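PDB 1O59: allantoicase from Saccharomyces cerevisiae, which catalyses the hydrolysis of allantoate to (S)-ureidoglycolate and urea, a step of allantoin degradation that lets yeast use purines as secondary nitrogen sources. Local coordinates for residues D209-C214 with I350-Y355. Sequence-based numbering, arbitrary orientation.
Sequences DLAYVC and IRVWGY
Asp209 meets Trp353 as an antiparallel non-hydrogen-bonded pair, where the short strand 208-209 joins the last strand, 346-354, of the second allantoicase repeat. Directly after this pair the chain leaves the sheet in a type I beta turn, Asp209 to Tyr212, overlaid by an Asx turn, and the Asp209 carboxylate bonds both to that turn and to the strand. Its CG is anti to the backbone N (chi1 -173°), which turns the carboxylate carbon toward the strand; Asp209 OD1 accepts from Val352 N at 2.9 Å. Asp209 OD1 also accepts from Ala211 N at 3.0 Å, the two N-H groups arriving from opposite faces of the carboxylate plane. Asp209 OD2 lies 3.2 Å from CD of Arg351. The charged groups come no nearer than 4.1 Å, Asp209 OD2 to Arg351 NH1, their planes almost perpendicular; a water bridges them and also donates to Ile350 O. Arg351 NH1 bonds as well to the carbonyl of Leu235. An asparagine in place of Asp209 would probably leave the arginine without its nearby negative charge and weaken the water bridge. Asp209 CB sits over the centre of the six-membered ring of Trp353 in a CH-pi contact, 4.1 Å from the centroid. Leu210 N donates to Val352 O at 2.8 Å, while the leucine side chain runs past that carbonyl so that CD1 rests against the backbone of Gly354 and Tyr355. Within the turn, CB of Ala211, which points toward the strand, packs on CG2 of Val352, 3.7 Å away.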
ATOM      1  N   ASP A 209      -0.944   5.284  17.037  1.00 62.74           N
ATOM      2  CA  ASP A 209       0.145   5.533  16.118  1.00 62.44           C
ATOM      3  C   ASP A 209      -0.386   6.384  14.955  1.00 61.95           C
ATOM      4  O   ASP A 209      -1.015   5.891  14.015  1.00 60.91           O
ATOM      5  CB  ASP A 209       0.769   4.220  15.620  1.00 62.37           C
ATOM      6  CG  ASP A 209       2.016   4.445  14.795  1.00 62.44           C
ATOM      7  OD1 ASP A 209       2.338   5.609  14.464  1.00 61.14           O
ATOM      8  OD2 ASP A 209       2.729   3.505  14.410  1.00 64.03           O
ATOM      9  N   LEU A 210      -0.103   7.676  15.042  1.00 61.53           N
ATOM     10  CA  LEU A 210      -0.575   8.638  14.077  1.00 61.50           C
ATOM     11  C   LEU A 210       0.028   8.385  12.719  1.00 62.06           C
ATOM     12  O   LEU A 210      -0.510   8.842  11.722  1.00 62.37           O
ATOM     13  CB  LEU A 210      -0.228  10.065  14.528  1.00 61.14           C
ATOM     14  CG  LEU A 210      -0.881  10.481  15.848  1.00 60.40           C
ATOM     15  CD1 LEU A 210      -0.273  11.753  16.368  1.00 59.83           C
ATOM     16  CD2 LEU A 210      -2.404  10.609  15.696  1.00 59.64           C
ATOM     17  N   ALA A 211       1.142   7.659  12.685  1.00 63.03           N
ATOM     18  CA  ALA A 211       1.833   7.346  11.438  1.00 63.39           C
ATOM     19  C   ALA A 211       1.515   5.964  10.870  1.00 63.75           C
ATOM     20  O   ALA A 211       2.056   5.570   9.830  1.00 64.05           O
ATOM     21  CB  ALA A 211       3.315   7.479  11.661  1.00 63.92           C
ATOM     22  N   TYR A 212       0.637   5.221  11.527  1.00 63.57           N
ATOM     23  CA  TYR A 212       0.289   3.874  11.063  1.00 63.39           C
ATOM     24  C   TYR A 212      -0.654   3.911   9.853  1.00 63.48           C
ATOM     25  O   TYR A 212      -1.597   4.709   9.799  1.00 64.54           O
ATOM     26  CB  TYR A 212      -0.389   3.139  12.222  1.00 63.54           C
ATOM     27  CG  TYR A 212      -0.591   1.663  12.119  1.00 62.86           C
ATOM     28  CD1 TYR A 212       0.363   0.830  11.544  1.00 63.92           C
ATOM     29  CD2 TYR A 212      -1.724   1.077  12.690  1.00 63.59           C
ATOM     30  CE1 TYR A 212       0.177  -0.562  11.533  1.00 64.65           C
ATOM     31  CE2 TYR A 212      -1.923  -0.283  12.675  1.00 63.13           C
ATOM     32  CZ  TYR A 212      -0.964  -1.103  12.106  1.00 63.96           C
ATOM     33  OH  TYR A 212      -1.184  -2.460  12.076  1.00 64.93           O
ATOM     34  N   VAL A 213      -0.443   2.993   8.928  1.00 63.00           N
ATOM     35  CA  VAL A 213      -1.206   2.973   7.722  1.00 63.27           C
ATOM     36  C   VAL A 213      -2.699   2.750   7.983  1.00 63.23           C
ATOM     37  O   VAL A 213      -3.554   3.353   7.295  1.00 62.29           O
ATOM     38  CB  VAL A 213      -0.637   1.943   6.668  1.00 63.57           C
ATOM     39  CG1 VAL A 213      -0.739   0.489   7.133  1.00 63.33           C
ATOM     40  CG2 VAL A 213      -1.356   2.127   5.310  1.00 63.51           C
ATOM     41  N   CYS A 214      -3.009   1.906   8.967  1.00 62.58           N
ATOM     42  CA  CYS A 214      -4.390   1.625   9.309  1.00 63.05           C
ATOM     43  C   CYS A 214      -5.075   2.772  10.018  1.00 62.05           C
ATOM     44  O   CYS A 214      -6.275   2.720  10.245  1.00 61.11           O
ATOM     45  CB  CYS A 214      -4.487   0.428  10.232  1.00 64.17           C
ATOM     46  SG  CYS A 214      -3.733  -1.057   9.572  1.00 68.27           S
ATOM     47  N   ILE A 350       8.593   3.587  10.957  1.00 63.78           N
ATOM     48  CA  ILE A 350       8.472   4.724  11.870  1.00 63.86           C
ATOM     49  C   ILE A 350       7.078   4.791  12.519  1.00 63.17           C
ATOM     50  O   ILE A 350       6.031   4.559  11.890  1.00 61.56           O
ATOM     51  CB  ILE A 350       8.895   6.075  11.208  1.00 64.46           C
ATOM     52  CG1 ILE A 350       8.920   7.183  12.284  1.00 64.85           C
ATOM     53  CG2 ILE A 350       7.970   6.475  10.046  1.00 65.23           C
ATOM     54  CD1 ILE A 350       9.552   8.467  11.812  1.00 63.75           C
ATOM     55  N   ARG A 351       7.104   5.050  13.817  1.00 63.40           N
ATOM     56  CA  ARG A 351       5.908   5.052  14.631  1.00 63.82           C
ATOM     57  C   ARG A 351       5.907   6.374  15.301  1.00 63.79           C
ATOM     58  O   ARG A 351       6.939   6.782  15.808  1.00 64.96           O
ATOM     59  CB  ARG A 351       5.917   3.957  15.714  1.00 63.92           C
ATOM     60  CG  ARG A 351       6.369   2.608  15.255  1.00 63.91           C
ATOM     61  CD  ARG A 351       5.576   2.086  14.104  1.00 64.43           C
ATOM     62  NE  ARG A 351       5.725   0.664  13.936  1.00 64.43           N
ATOM     63  CZ  ARG A 351       5.165  -0.042  12.969  1.00 66.36           C
ATOM     64  NH1 ARG A 351       4.407   0.555  12.051  1.00 67.49           N
ATOM     65  NH2 ARG A 351       5.366  -1.362  12.929  1.00 67.07           N
ATOM     66  N   VAL A 352       4.758   7.028  15.297  1.00 63.65           N
ATOM     67  CA  VAL A 352       4.577   8.316  15.939  1.00 63.85           C
ATOM     68  C   VAL A 352       3.375   8.195  16.851  1.00 63.86           C
ATOM     69  O   VAL A 352       2.221   8.377  16.430  1.00 64.13           O
ATOM     70  CB  VAL A 352       4.360   9.433  14.899  1.00 63.87           C
ATOM     71  CG1 VAL A 352       4.237  10.765  15.569  1.00 64.59           C
ATOM     72  CG2 VAL A 352       5.519   9.445  13.887  1.00 64.15           C
ATOM     73  N   TRP A 353       3.655   7.865  18.104  1.00 63.58           N
ATOM     74  CA  TRP A 353       2.605   7.712  19.097  1.00 63.62           C
ATOM     75  C   TRP A 353       2.202   9.039  19.758  1.00 63.14           C
ATOM     76  O   TRP A 353       3.034   9.789  20.242  1.00 62.92           O
ATOM     77  CB  TRP A 353       3.033   6.727  20.155  1.00 63.70           C
ATOM     78  CG  TRP A 353       3.045   5.308  19.687  1.00 64.09           C
ATOM     79  CD1 TRP A 353       4.101   4.620  19.211  1.00 63.92           C
ATOM     80  CD2 TRP A 353       1.944   4.390  19.715  1.00 63.98           C
ATOM     81  NE1 TRP A 353       3.732   3.330  18.911  1.00 64.99           N
ATOM     82  CE2 TRP A 353       2.412   3.161  19.235  1.00 64.17           C
ATOM     83  CE3 TRP A 353       0.613   4.487  20.101  1.00 63.74           C
ATOM     84  CZ2 TRP A 353       1.597   2.050  19.111  1.00 63.61           C
ATOM     85  CZ3 TRP A 353      -0.199   3.383  19.975  1.00 64.27           C
ATOM     86  CH2 TRP A 353       0.299   2.180  19.494  1.00 63.54           C
ATOM     87  N   GLY A 354       0.899   9.286  19.771  1.00 62.65           N
ATOM     88  CA  GLY A 354       0.332  10.512  20.279  1.00 62.50           C
ATOM     89  C   GLY A 354      -1.155  10.519  20.015  1.00 62.05           C
ATOM     90  O   GLY A 354      -1.760   9.479  19.795  1.00 62.52           O
ATOM     91  N   TYR A 355      -1.741  11.696  19.993  1.00 61.48           N
ATOM     92  CA  TYR A 355      -3.171  11.809  19.726  1.00 61.53           C
ATOM     93  C   TYR A 355      -3.418  13.151  19.052  1.00 61.29           C
ATOM     94  O   TYR A 355      -2.499  13.964  18.923  1.00 60.52           O
ATOM     95  CB  TYR A 355      -3.987  11.665  21.028  1.00 61.39           C
ATOM     96  CG  TYR A 355      -4.002  12.900  21.899  1.00 61.19           C
ATOM     97  CD1 TYR A 355      -3.222  13.009  23.057  1.00 61.37           C
ATOM     98  CD2 TYR A 355      -4.823  13.971  21.566  1.00 63.57           C
ATOM     99  CE1 TYR A 355      -3.269  14.200  23.862  1.00 62.27           C
ATOM    100  CE2 TYR A 355      -4.885  15.137  22.338  1.00 63.48           C
ATOM    101  CZ  TYR A 355      -4.116  15.269  23.474  1.00 62.47           C
ATOM    102  OH  TYR A 355      -4.275  16.476  24.147  1.00 61.04           O
ATOM    103  OXT TYR A 355      -4.541  13.433  18.659  1.00 61.38           O
TER
HETATM  104  O   HOH W   1       3.582   3.324  11.675  1.00 42.29           O